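Local coordinates for protein scyllo-inositol 2-dehydrogenase (NADP(+)) IolW (PDB 3GDO) that catalyses the reversible NADPH-dependent reduction of scyllo-inosose to scyllo-inositol and cannot use NADH in place of NADPH, at residues A84-G89 with K115-S120; M94-T99 with V121-R126; R126-F131 with G252-E257; I182-L187 with I327-I332. All coordinates share one frame; numbering follows the deposited sequence.

Interaction 1: A84-G89 with K115-S120; sequences ACIQAG and KGVLLS
Ile86 and Val117 meet through their branch methyls, Ile86 CG2 lying 3.9 Å from Val117 CG2 as the two side chains cross obliquely. Val117 uses its other methyl as well: CG1 sits against the backbone of Gly89, 3.6 Å from Gly89 C. The far end of Ile86 reaches further along the incoming strand, where its CD1 comes within 4.4 Å of Leu119 CD2. This last approach is looser, and Leu119 also touches Val92, Met94 and Leu108. Lys115 covers the exposed side of the contact. With CG anti to the backbone N (chi1 -163°) and a bend at chi2, its chain runs along the helix end: Lys115 CG passes 3.6 Å from Ile86 O, and Lys115 NZ makes a weak hydrogen bond of 3.4 Å to Gln87 O. The ammonium group thus meets a carbonyl of the last helical turn. Further out, two residues of helix 102-115 back the contact, Ala111 packing on Ile86 and Ala112 on Val117, and His91 ND1 is hydrogen-bonded to Leu118 N. Both chain reversals are Schellman motifs, in which Gly89 ends helix 78-87 and Gly116 ends helix 102-115, each with positive phi. Two helices finishing side by side, each leading into the next parallel strand, belong to the successive beta-alpha-beta crossovers of the Rossmann fold.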
loop_
_atom_site.group_PDB
_atom_site.type_symbol
_atom_site.label_atom_id
_atom_site.label_comp_id
_atom_site.label_asym_id
_atom_site.label_seq_id
_atom_site.Cartn_x
_atom_site.Cartn_y
_atom_site.Cartn_z
ATOM N N ALA B 84 19.330 11.157 -34.548
ATOM C CA ALA B 84 20.409 10.953 -35.499
ATOM C C ALA B 84 20.376 9.550 -36.079
ATOM O O ALA B 84 20.591 9.363 -37.278
ATOM C CB ALA B 84 21.748 11.212 -34.833
ATOM N N CYS B 85 20.092 8.551 -35.247
ATOM C CA CYS B 85 20.025 7.181 -35.762
ATOM C C CYS B 85 18.819 6.987 -36.657
ATOM O O CYS B 85 18.906 6.322 -37.709
ATOM C CB CYS B 85 19.973 6.171 -34.636
ATOM S SG CYS B 85 21.509 6.053 -33.734
ATOM N N ILE B 86 17.693 7.550 -36.223
ATOM C CA ILE B 86 16.471 7.506 -37.001
ATOM C C ILE B 86 16.706 8.214 -38.351
ATOM O O ILE B 86 16.417 7.641 -39.386
ATOM C CB ILE B 86 15.261 8.104 -36.246
ATOM C CG1 ILE B 86 14.849 7.217 -35.066
ATOM C CG2 ILE B 86 14.029 8.230 -37.169
ATOM C CD1 ILE B 86 13.952 7.956 -34.075
ATOM N N GLN B 87 17.254 9.431 -38.331
ATOM C CA GLN B 87 17.555 10.157 -39.571
ATOM C C GLN B 87 18.441 9.330 -40.510
ATOM O O GLN B 87 18.303 9.426 -41.707
ATOM C CB GLN B 87 18.234 11.505 -39.314
ATOM C CG GLN B 87 17.487 12.509 -38.429
ATOM C CD GLN B 87 16.119 12.947 -38.936
ATOM O OE1 GLN B 87 15.559 12.389 -39.901
ATOM N NE2 GLN B 87 15.558 13.961 -38.263
ATOM N N ALA B 88 19.323 8.503 -39.968
ATOM C CA ALA B 88 20.238 7.721 -40.792
ATOM C C ALA B 88 19.649 6.387 -41.241
ATOM O O ALA B 88 20.338 5.568 -41.874
ATOM C CB ALA B 88 21.555 7.505 -40.057
ATOM N N GLY B 89 18.373 6.162 -40.918
ATOM C CA GLY B 89 17.685 4.975 -41.398
ATOM C C GLY B 89 18.009 3.734 -40.592
ATOM O O GLY B 89 17.861 2.613 -41.096
ATOM N N LYS B 115 10.150 7.590 -41.414
ATOM C CA LYS B 115 11.377 7.094 -42.029
ATOM C C LYS B 115 11.377 5.586 -42.266
ATOM O O LYS B 115 12.287 5.062 -42.894
ATOM C CB LYS B 115 12.585 7.533 -41.197
ATOM C CG LYS B 115 13.896 7.432 -41.909
ATOM C CD LYS B 115 14.212 8.716 -42.677
ATOM C CE LYS B 115 15.492 8.556 -43.475
ATOM N NZ LYS B 115 15.896 9.894 -44.009
ATOM N N GLY B 116 10.354 4.895 -41.778
ATOM C CA GLY B 116 10.191 3.457 -42.003
ATOM C C GLY B 116 11.074 2.566 -41.149
ATOM O O GLY B 116 11.407 1.437 -41.534
ATOM N N VAL B 117 11.451 3.061 -39.974
ATOM C CA VAL B 117 12.347 2.310 -39.088
ATOM C C VAL B 117 11.636 1.841 -37.794
ATOM O O VAL B 117 10.653 2.457 -37.369
ATOM C CB VAL B 117 13.628 3.143 -38.750
ATOM C CG1 VAL B 117 14.498 3.298 -39.987
ATOM C CG2 VAL B 117 13.271 4.510 -38.199
ATOM N N LEU B 118 12.127 0.745 -37.206
ATOM C CA LEU B 118 11.601 0.241 -35.942
ATOM C C LEU B 118 12.194 0.981 -34.743
ATOM O O LEU B 118 13.422 1.076 -34.603
ATOM C CB LEU B 118 11.891 -1.254 -35.828
ATOM C CG LEU B 118 11.212 -2.045 -36.947
ATOM C CD1 LEU B 118 11.660 -3.497 -36.914
ATOM C CD2 LEU B 118 9.643 -1.923 -36.850
ATOM N N LEU B 119 11.323 1.492 -33.885
ATOM C CA LEU B 119 11.720 2.184 -32.656
ATOM C C LEU B 119 11.112 1.456 -31.454
ATOM O O LEU B 119 9.872 1.297 -31.350
ATOM C CB LEU B 119 11.284 3.646 -32.687
ATOM C CG LEU B 119 11.651 4.468 -31.448
ATOM C CD1 LEU B 119 13.170 4.503 -31.211
ATOM C CD2 LEU B 119 11.079 5.859 -31.529
ATOM N N SER B 120 11.983 0.968 -30.570
ATOM C CA SER B 120 11.543 0.240 -29.383
ATOM C C SER B 120 12.222 0.840 -28.119
ATOM O O SER B 120 13.165 1.677 -28.220
ATOM C CB SER B 120 11.860 -1.239 -29.549
ATOM O OG SER B 120 11.269 -2.048 -28.527
#

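Interaction 2: M94-T99 with V121-R126; sequences MEKPMT and VYHNRR
Lys96 lays its CB over one face of the His123 ring, 3.9 Å from the ring centroid, and the peptide bond that follows it, to Pro97, is cis. The CH-pi contact lies 27° off the ring normal. Lys96 CG, held between the backbone N and the carbonyl carbon (chi1 42°), is 3.4 Å from Tyr122 O, while repeated bends carry NZ away to a salt bridge with Asp177. At the edge of the His123 ring, water 1 lies 2.7 Å from His123 NE2 and accepts from Met98 N, joining the two loops through solvent. Beside this polar bridge, Val121 CG2 packs on the extended Met98 chain, 3.8 Å from Met98 CG. The strands themselves are tied by Tyr122 N donating to Met94 O at 2.6 Å, nearly along the C=O axis, and Met94 O also receives a CA-H contact from Val121. Tyr122 is the centre of an inverse gamma turn that redirects the chain toward His123. These are the neighbouring parallel strands of a beta-alpha-beta unit at the edge of the Rossmann sheet, and Glu95-Lys96-Pro97 matches the EKP motif characteristic of the Gfo/Idh/MocA family.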
loop_
_atom_site.group_PDB
_atom_site.type_symbol
_atom_site.label_atom_id
_atom_site.label_comp_id
_atom_site.label_asym_id
_atom_site.label_seq_id
_atom_site.Cartn_x
_atom_site.Cartn_y
_atom_site.Cartn_z
ATOM N N MET B 94 15.992 1.944 -27.348
ATOM C CA MET B 94 16.279 3.014 -26.374
ATOM C C MET B 94 16.153 2.414 -24.972
ATOM O O MET B 94 15.346 1.506 -24.758
ATOM C CB MET B 94 15.234 4.151 -26.456
ATOM C CG MET B 94 14.886 4.747 -27.827
ATOM S SD MET B 94 13.715 6.131 -27.773
ATOM C CE MET B 94 14.628 7.419 -26.992
ATOM N N GLU B 95 16.911 2.934 -24.005
ATOM C CA GLU B 95 16.702 2.498 -22.608
ATOM C C GLU B 95 15.430 3.147 -22.061
ATOM O O GLU B 95 14.942 4.140 -22.613
ATOM C CB GLU B 95 17.910 2.802 -21.699
ATOM C CG GLU B 95 18.887 1.630 -21.492
ATOM C CD GLU B 95 18.358 0.483 -20.606
ATOM O OE1 GLU B 95 17.151 0.494 -20.189
ATOM O OE2 GLU B 95 19.169 -0.442 -20.355
ATOM N N LYS B 96 14.864 2.549 -21.010
ATOM C CA LYS B 96 13.861 3.257 -20.210
ATOM C C LYS B 96 14.595 4.251 -19.277
ATOM O O LYS B 96 15.766 4.074 -19.018
ATOM C CB LYS B 96 12.988 2.296 -19.402
ATOM C CG LYS B 96 13.698 1.125 -18.734
ATOM C CD LYS B 96 14.684 1.546 -17.639
ATOM C CE LYS B 96 14.010 2.297 -16.525
ATOM N NZ LYS B 96 14.968 2.554 -15.444
ATOM N N PRO B 97 13.941 5.334 -18.826
ATOM C CA PRO B 97 12.678 5.851 -19.273
ATOM C C PRO B 97 12.931 6.467 -20.627
ATOM O O PRO B 97 13.979 7.075 -20.826
ATOM C CB PRO B 97 12.356 6.917 -18.225
ATOM C CG PRO B 97 13.722 7.445 -17.823
ATOM C CD PRO B 97 14.570 6.210 -17.808
ATOM N N MET B 98 11.997 6.275 -21.553
ATOM C CA MET B 98 12.158 6.710 -22.956
ATOM C C MET B 98 12.714 8.149 -23.077
ATOM O O MET B 98 13.805 8.341 -23.603
ATOM C CB MET B 98 10.815 6.533 -23.691
ATOM C CG MET B 98 10.814 6.805 -25.199
ATOM S SD MET B 98 9.112 6.705 -25.848
ATOM C CE MET B 98 9.590 6.924 -27.588
ATOM N N THR B 99 11.970 9.138 -22.588
ATOM C CA THR B 99 12.428 10.543 -22.555
ATOM C C THR B 99 11.875 11.207 -21.289
ATOM O O THR B 99 11.095 10.590 -20.580
ATOM C CB THR B 99 11.876 11.348 -23.752
ATOM O OG1 THR B 99 10.474 11.100 -23.871
ATOM C CG2 THR B 99 12.580 10.959 -25.061
ATOM N N VAL B 121 11.710 0.448 -26.946
ATOM C CA VAL B 121 12.200 0.959 -25.651
ATOM C C VAL B 121 12.450 -0.281 -24.812
ATOM O O VAL B 121 11.632 -1.171 -24.800
ATOM C CB VAL B 121 11.174 1.886 -24.978
ATOM C CG1 VAL B 121 11.675 2.359 -23.559
ATOM C CG2 VAL B 121 10.920 3.101 -25.858
ATOM N N TYR B 122 13.596 -0.356 -24.148
ATOM C CA TYR B 122 13.961 -1.575 -23.416
ATOM C C TYR B 122 13.210 -1.660 -22.047
ATOM O O TYR B 122 13.821 -1.413 -20.986
ATOM C CB TYR B 122 15.504 -1.627 -23.260
ATOM C CG TYR B 122 16.073 -2.954 -22.769
ATOM C CD1 TYR B 122 15.831 -4.115 -23.469
ATOM C CD2 TYR B 122 16.854 -3.029 -21.576
ATOM C CE1 TYR B 122 16.358 -5.340 -23.040
ATOM C CE2 TYR B 122 17.392 -4.261 -21.122
ATOM C CZ TYR B 122 17.131 -5.406 -21.872
ATOM O OH TYR B 122 17.571 -6.656 -21.489
ATOM N N HIS B 123 11.909 -1.987 -22.082
ATOM C CA HIS B 123 11.113 -2.266 -20.871
ATOM C C HIS B 123 11.177 -3.744 -20.583
ATOM O O HIS B 123 10.196 -4.489 -20.750
ATOM C CB HIS B 123 9.668 -1.763 -20.987
ATOM C CG HIS B 123 9.524 -0.306 -20.662
ATOM N ND1 HIS B 123 9.696 0.193 -19.380
ATOM C CD2 HIS B 123 9.273 0.767 -21.450
ATOM C CE1 HIS B 123 9.509 1.503 -19.390
ATOM N NE2 HIS B 123 9.257 1.882 -20.637
ATOM N N ASN B 124 12.364 -4.168 -20.178
ATOM C CA ASN B 124 12.621 -5.586 -20.065
ATOM C C ASN B 124 12.013 -6.224 -18.829
ATOM O O ASN B 124 11.972 -7.434 -18.769
ATOM C CB ASN B 124 14.115 -5.917 -20.180
ATOM C CG ASN B 124 14.936 -5.397 -19.017
ATOM O OD1 ASN B 124 14.646 -4.365 -18.436
ATOM N ND2 ASN B 124 15.990 -6.127 -18.686
ATOM N N ARG B 125 11.542 -5.420 -17.860
ATOM C CA ARG B 125 10.869 -5.997 -16.675
ATOM C C ARG B 125 9.565 -6.700 -17.030
ATOM O O ARG B 125 8.954 -7.309 -16.152
ATOM C CB ARG B 125 10.580 -4.956 -15.554
ATOM C CG ARG B 125 11.769 -4.299 -14.851
ATOM C CD ARG B 125 13.079 -4.885 -15.219
ATOM N NE ARG B 125 14.114 -4.504 -14.276
ATOM C CZ ARG B 125 15.315 -4.033 -14.613
ATOM N NH1 ARG B 125 15.657 -3.840 -15.884
ATOM N NH2 ARG B 125 16.190 -3.745 -13.660
ATOM N N ARG B 126 9.115 -6.626 -18.288
ATOM C CA ARG B 126 8.021 -7.496 -18.709
ATOM C C ARG B 126 8.502 -8.950 -18.769
ATOM O O ARG B 126 7.683 -9.843 -18.889
ATOM C CB ARG B 126 7.430 -7.120 -20.062
ATOM C CG ARG B 126 6.760 -5.752 -20.133
ATOM C CD ARG B 126 6.188 -5.526 -21.530
ATOM N NE ARG B 126 5.829 -4.131 -21.725
ATOM C CZ ARG B 126 5.327 -3.627 -22.849
ATOM N NH1 ARG B 126 5.101 -4.399 -23.926
ATOM N NH2 ARG B 126 5.062 -2.329 -22.908
HETATM O O HOH W 1 9.260 4.532 -21.333
#

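Interaction 3: R126-F131 with G252-E257; sequences RWDNDF and GIDGQE
Asp254 reaches across to the residues that start helix 129-139. Its CB lies 3.5 Å from Asp128 CG and equally close to Asn129 OD1. Beyond it, with CG anti to the backbone N (chi1 178°), the carboxylate stacks on that of Asp128, the planes only 14° apart. Asp254 OD1 is gripped twice: Asn129 N donates to its anti lone pair at 2.7 Å, and Gln256 NE2 comes from the syn side at 3.0 Å. Asp254 OD2 turns back to its own segment and accepts from Gln256 N at 2.7 Å, the donor standing above the carboxylate plane. These donors would help offset the repulsion between the acids, Asp128 OD1 and Asp254 OD1 being 3.9 Å apart, and Asp128 OD1 has a partner in the hydroxyl of Tyr302. Gln256 NE2 also bonds weakly to Trp127 O, while Gln256 OE1 is held by Trp271 NE1 and Tyr302 N. Waters add further bridges: water 2 accepts from Asp254 N within bonding distance of Asp128 OD2 and Asp130 OD2, and water 4 lies between Asp130 OD2 and Gly252 O, 2.7 Å from the latter. The side chain of Asp128, at the N-cap position of helix 129-139, makes no capping bond, and a residue distant in sequence takes the N-H of Asn129 instead. Asp254 meanwhile caps helix 256-261 through Gln256 N, so a single carboxylate serves the beginnings of two helices.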
loop_
_atom_site.group_PDB
_atom_site.type_symbol
_atom_site.label_atom_id
_atom_site.label_comp_id
_atom_site.label_asym_id
_atom_site.label_seq_id
_atom_site.Cartn_x
_atom_site.Cartn_y
_atom_site.Cartn_z
ATOM N N ARG B 126 9.115 -6.626 -18.288
ATOM C CA ARG B 126 8.021 -7.496 -18.709
ATOM C C ARG B 126 8.502 -8.950 -18.769
ATOM O O ARG B 126 7.683 -9.843 -18.889
ATOM C CB ARG B 126 7.430 -7.120 -20.062
ATOM C CG ARG B 126 6.760 -5.752 -20.133
ATOM C CD ARG B 126 6.188 -5.526 -21.530
ATOM N NE ARG B 126 5.829 -4.131 -21.725
ATOM C CZ ARG B 126 5.327 -3.627 -22.849
ATOM N NH1 ARG B 126 5.101 -4.399 -23.926
ATOM N NH2 ARG B 126 5.062 -2.329 -22.908
ATOM N N TRP B 127 9.812 -9.176 -18.738
ATOM C CA TRP B 127 10.352 -10.574 -18.708
ATOM C C TRP B 127 11.057 -10.934 -17.381
ATOM O O TRP B 127 11.867 -11.873 -17.328
ATOM C CB TRP B 127 11.186 -10.906 -19.992
ATOM C CG TRP B 127 10.314 -10.788 -21.258
ATOM C CD1 TRP B 127 9.580 -11.794 -21.877
ATOM C CD2 TRP B 127 10.054 -9.590 -22.006
ATOM N NE1 TRP B 127 8.875 -11.277 -22.940
ATOM C CE2 TRP B 127 9.153 -9.933 -23.047
ATOM C CE3 TRP B 127 10.465 -8.249 -21.867
ATOM C CZ2 TRP B 127 8.676 -8.995 -23.956
ATOM C CZ3 TRP B 127 9.994 -7.314 -22.778
ATOM C CH2 TRP B 127 9.118 -7.697 -23.820
ATOM N N ASP B 128 10.741 -10.183 -16.313
ATOM C CA ASP B 128 11.111 -10.542 -14.933
ATOM C C ASP B 128 10.353 -11.811 -14.515
ATOM O O ASP B 128 9.191 -12.010 -14.926
ATOM C CB ASP B 128 10.754 -9.413 -13.952
ATOM C CG ASP B 128 11.836 -8.360 -13.837
ATOM O OD1 ASP B 128 12.787 -8.361 -14.646
ATOM O OD2 ASP B 128 11.760 -7.507 -12.903
ATOM N N ASN B 129 11.008 -12.680 -13.728
ATOM C CA ASN B 129 10.327 -13.909 -13.285
ATOM C C ASN B 129 8.940 -13.690 -12.675
ATOM O O ASN B 129 7.954 -14.303 -13.108
ATOM C CB ASN B 129 11.221 -14.812 -12.401
ATOM C CG ASN B 129 11.995 -14.073 -11.292
ATOM O OD1 ASN B 129 11.616 -12.984 -10.780
ATOM N ND2 ASN B 129 13.089 -14.691 -10.898
ATOM N N ASP B 130 8.855 -12.795 -11.685
ATOM C CA ASP B 130 7.598 -12.569 -10.974
ATOM C C ASP B 130 6.492 -12.125 -11.924
ATOM O O ASP B 130 5.370 -12.671 -11.891
ATOM C CB ASP B 130 7.781 -11.581 -9.796
ATOM C CG ASP B 130 8.685 -10.379 -10.132
ATOM O OD1 ASP B 130 8.764 -9.982 -11.325
ATOM O OD2 ASP B 130 9.319 -9.804 -9.191
ATOM N N PHE B 131 6.801 -11.144 -12.776
ATOM C CA PHE B 131 5.822 -10.655 -13.727
ATOM C C PHE B 131 5.382 -11.750 -14.711
ATOM O O PHE B 131 4.208 -11.862 -15.029
ATOM C CB PHE B 131 6.320 -9.409 -14.461
ATOM C CG PHE B 131 5.241 -8.709 -15.237
ATOM C CD1 PHE B 131 4.222 -8.050 -14.589
ATOM C CD2 PHE B 131 5.251 -8.706 -16.619
ATOM C CE1 PHE B 131 3.218 -7.425 -15.297
ATOM C CE2 PHE B 131 4.251 -8.094 -17.346
ATOM C CZ PHE B 131 3.234 -7.432 -16.686
ATOM N N GLY B 252 10.200 -10.204 -3.206
ATOM C CA GLY B 252 11.489 -10.492 -3.856
ATOM C C GLY B 252 11.566 -9.732 -5.183
ATOM O O GLY B 252 10.597 -9.070 -5.613
ATOM N N ILE B 253 12.725 -9.837 -5.812
ATOM C CA ILE B 253 12.999 -9.163 -7.067
ATOM C C ILE B 253 13.718 -10.165 -7.985
ATOM O O ILE B 253 14.402 -11.087 -7.508
ATOM C CB ILE B 253 13.828 -7.885 -6.778
ATOM C CG1 ILE B 253 13.546 -6.783 -7.830
ATOM C CG2 ILE B 253 15.332 -8.229 -6.490
ATOM C CD1 ILE B 253 14.658 -5.752 -7.972
ATOM N N ASP B 254 13.506 -10.016 -9.292
ATOM C CA ASP B 254 14.135 -10.855 -10.328
ATOM C C ASP B 254 15.659 -10.864 -10.186
ATOM O O ASP B 254 16.261 -9.816 -9.956
ATOM C CB ASP B 254 13.680 -10.373 -11.720
ATOM C CG ASP B 254 14.316 -11.151 -12.860
ATOM O OD1 ASP B 254 13.628 -12.005 -13.482
ATOM O OD2 ASP B 254 15.503 -10.876 -13.125
ATOM N N GLY B 255 16.262 -12.057 -10.253
ATOM C CA GLY B 255 17.715 -12.232 -10.131
ATOM C C GLY B 255 18.608 -11.947 -11.370
ATOM O O GLY B 255 19.830 -11.901 -11.247
ATOM N N GLN B 256 18.036 -11.707 -12.555
ATOM C CA GLN B 256 18.890 -11.539 -13.775
ATOM C C GLN B 256 19.913 -10.399 -13.769
ATOM O O GLN B 256 21.076 -10.599 -14.134
ATOM C CB GLN B 256 18.058 -11.462 -15.028
ATOM C CG GLN B 256 17.177 -12.672 -15.274
ATOM C CD GLN B 256 16.290 -12.414 -16.434
ATOM O OE1 GLN B 256 16.699 -12.592 -17.601
ATOM N NE2 GLN B 256 15.082 -11.905 -16.148
ATOM N N GLU B 257 19.503 -9.196 -13.375
ATOM C CA GLU B 257 20.483 -8.130 -13.293
ATOM C C GLU B 257 21.673 -8.452 -12.390
ATOM O O GLU B 257 22.791 -8.097 -12.726
ATOM C CB GLU B 257 19.853 -6.795 -12.918
ATOM C CG GLU B 257 19.114 -6.182 -14.091
ATOM C CD GLU B 257 18.963 -4.684 -13.941
ATOM O OE1 GLU B 257 18.602 -4.029 -14.934
ATOM O OE2 GLU B 257 19.218 -4.164 -12.833
HETATM O O HOH W 2 11.396 -8.195 -9.973
HETATM O O HOH W 3 14.509 -13.648 -8.092
HETATM O O HOH W 4 8.609 -10.539 -6.602
#

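Interaction 4: I182-L187 with I327-I332; sequences IIDQTL and INVIRI
Helix segments 182-187 and 327-332 pass with their axes 9.5 Å apart and their N-to-C directions at 113°, nearest at Asp184 and Val329, whose CA atoms are 5.9 Å from each other. Ile183 carries the middle of the interface. With CG1 beside the backbone N (chi1 -73°), Ile183 CG2 is left anti to it and is directed between two residues one turn apart, 3.9 Å from Val329 CG1 and 3.9 Å from Ile332 CB. Ile183 CD1 continues alongside Ile332 CG2, the two side chains sliding past each other in opposite directions. Both helices lie against the mixed sheet of the C-terminal alpha/beta domain: Ile183 and Ile332 each rest on Leu215 of strand 212-219, and Ile183 also touches Leu226 of strand 222-228, so the apolar seam between the helices runs on into the sheet surface. One turn along from Ile183, Leu187 divides its two methyls between two places on the partner helix. Leu187 CD1 presses on the backbone, 3.8 Å from Asn328 C, while CD2 lies 4.1 Å from Ile332 CG1. Toward His123, which touches both Asp184 and Val329, the contact changes character. There Val329 CG2 packs on the aliphatic part of Asp184, 4.1 Å from Asp184 CB, and the buried carboxylate beyond is engaged by Arg126 in a salt bridge. Asn328, whose CB meets Leu187 CD1, uses its OD1 to accept from Arg331 NE within its own helix.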
loop_
_atom_site.group_PDB
_atom_site.type_symbol
_atom_site.label_atom_id
_atom_site.label_comp_id
_atom_site.label_asym_id
_atom_site.label_seq_id
_atom_site.Cartn_x
_atom_site.Cartn_y
_atom_site.Cartn_z
ATOM N N ILE B 182 7.353 -0.459 -13.181
ATOM C CA ILE B 182 6.127 -1.059 -12.643
ATOM C C ILE B 182 4.878 -0.407 -13.242
ATOM O O ILE B 182 3.815 -1.023 -13.311
ATOM C CB ILE B 182 6.149 -1.101 -11.067
ATOM C CG1 ILE B 182 6.319 0.299 -10.454
ATOM C CG2 ILE B 182 7.305 -2.002 -10.586
ATOM C CD1 ILE B 182 6.045 0.307 -8.886
ATOM N N ILE B 183 5.044 0.832 -13.726
ATOM C CA ILE B 183 4.042 1.497 -14.544
ATOM C C ILE B 183 3.870 0.738 -15.877
ATOM O O ILE B 183 2.746 0.474 -16.315
ATOM C CB ILE B 183 4.435 2.961 -14.801
ATOM C CG1 ILE B 183 4.235 3.794 -13.532
ATOM C CG2 ILE B 183 3.619 3.580 -15.981
ATOM C CD1 ILE B 183 4.885 5.225 -13.630
ATOM N N ASP B 184 4.975 0.360 -16.501
ATOM C CA ASP B 184 4.921 -0.329 -17.796
ATOM C C ASP B 184 4.167 -1.644 -17.636
ATOM O O ASP B 184 3.320 -2.029 -18.493
ATOM C CB ASP B 184 6.341 -0.594 -18.356
ATOM C CG ASP B 184 6.322 -1.418 -19.670
ATOM O OD1 ASP B 184 5.929 -0.857 -20.715
ATOM O OD2 ASP B 184 6.701 -2.635 -19.666
ATOM N N GLN B 185 4.468 -2.336 -16.537
ATOM C CA GLN B 185 3.841 -3.625 -16.261
ATOM C C GLN B 185 2.335 -3.438 -16.132
ATOM O O GLN B 185 1.540 -4.207 -16.702
ATOM C CB GLN B 185 4.403 -4.212 -14.980
ATOM C CG GLN B 185 5.812 -4.771 -15.158
ATOM C CD GLN B 185 6.375 -5.438 -13.903
ATOM O OE1 GLN B 185 5.911 -5.205 -12.794
ATOM N NE2 GLN B 185 7.372 -6.282 -14.087
ATOM N N THR B 186 1.955 -2.388 -15.400
ATOM C CA THR B 186 0.543 -2.083 -15.152
ATOM C C THR B 186 -0.181 -1.739 -16.445
ATOM O O THR B 186 -1.322 -2.207 -16.664
ATOM C CB THR B 186 0.345 -0.925 -14.135
ATOM O OG1 THR B 186 1.167 -1.162 -12.974
ATOM C CG2 THR B 186 -1.094 -0.833 -13.724
ATOM N N LEU B 187 0.450 -0.896 -17.276
ATOM C CA LEU B 187 -0.130 -0.524 -18.583
ATOM C C LEU B 187 -0.237 -1.779 -19.448
ATOM O O LEU B 187 -1.235 -1.984 -20.121
ATOM C CB LEU B 187 0.716 0.518 -19.265
ATOM C CG LEU B 187 0.781 1.872 -18.529
ATOM C CD1 LEU B 187 1.542 2.843 -19.374
ATOM C CD2 LEU B 187 -0.559 2.403 -18.139
ATOM N N ILE B 327 5.887 5.776 -24.776
ATOM C CA ILE B 327 5.367 7.126 -24.545
ATOM C C ILE B 327 4.271 7.077 -23.453
ATOM O O ILE B 327 4.134 8.016 -22.661
ATOM C CB ILE B 327 4.766 7.733 -25.859
ATOM C CG1 ILE B 327 5.876 8.125 -26.853
ATOM C CG2 ILE B 327 3.891 8.920 -25.570
ATOM C CD1 ILE B 327 5.332 8.327 -28.320
ATOM N N ASN B 328 3.477 6.009 -23.426
ATOM C CA ASN B 328 2.390 5.971 -22.442
ATOM C C ASN B 328 2.881 5.998 -20.983
ATOM O O ASN B 328 2.234 6.597 -20.112
ATOM C CB ASN B 328 1.422 4.806 -22.686
ATOM C CG ASN B 328 0.413 5.124 -23.773
ATOM O OD1 ASN B 328 0.136 6.281 -24.043
ATOM N ND2 ASN B 328 -0.094 4.093 -24.432
ATOM N N VAL B 329 4.032 5.379 -20.761
ATOM C CA VAL B 329 4.725 5.374 -19.442
ATOM C C VAL B 329 5.076 6.779 -19.035
ATOM O O VAL B 329 4.818 7.201 -17.891
ATOM C CB VAL B 329 6.002 4.535 -19.490
ATOM C CG1 VAL B 329 6.758 4.573 -18.130
ATOM C CG2 VAL B 329 5.639 3.136 -19.842
ATOM N N ILE B 330 5.647 7.512 -19.982
ATOM C CA ILE B 330 6.004 8.907 -19.746
ATOM C C ILE B 330 4.785 9.745 -19.483
ATOM O O ILE B 330 4.808 10.605 -18.639
ATOM C CB ILE B 330 6.834 9.505 -20.923
ATOM C CG1 ILE B 330 8.084 8.646 -21.196
ATOM C CG2 ILE B 330 7.233 10.930 -20.621
ATOM C CD1 ILE B 330 8.881 8.207 -19.894
ATOM N N ARG B 331 3.699 9.465 -20.193
ATOM C CA ARG B 331 2.427 10.138 -19.962
ATOM C C ARG B 331 1.941 9.945 -18.517
ATOM O O ARG B 331 1.433 10.882 -17.887
ATOM C CB ARG B 331 1.359 9.600 -20.928
ATOM C CG ARG B 331 1.475 10.166 -22.348
ATOM C CD ARG B 331 0.106 10.283 -23.012
ATOM N NE ARG B 331 0.013 9.321 -24.098
ATOM C CZ ARG B 331 0.401 9.575 -25.347
ATOM N NH1 ARG B 331 0.898 10.776 -25.660
ATOM N NH2 ARG B 331 0.303 8.623 -26.285
ATOM N N ILE B 332 2.092 8.722 -17.995
ATOM C CA ILE B 332 1.642 8.469 -16.620
ATOM C C ILE B 332 2.565 9.187 -15.667
ATOM O O ILE B 332 2.092 9.755 -14.686
ATOM C CB ILE B 332 1.643 6.962 -16.258
ATOM C CG1 ILE B 332 0.625 6.224 -17.110
ATOM C CG2 ILE B 332 1.352 6.745 -14.702
ATOM C CD1 ILE B 332 -0.788 6.740 -16.939
#

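Interactions 1 and 2 share strand 119-122 and the Rossmann sheet but differ in place. Interaction 1 is a partly exposed, mostly apolar contact, its centre about 21 Å from the centre of the chain, whereas interaction 2 is buried close to that centre and mixes backbone bonding with ring and water contacts. Interaction 3, partly buried, has Arg126 in common with interaction 2 and is dominated by acids, amides and water; Arg125 of interaction 2 is tied to Glu257 of interaction 3 by a salt bridge. Interaction 4 is buried helix packing in the C-terminal domain, and its Asp184 forms a salt bridge with Arg126, the residue shared by interactions 2 and 3. Interactions 1 and 4 do not touch.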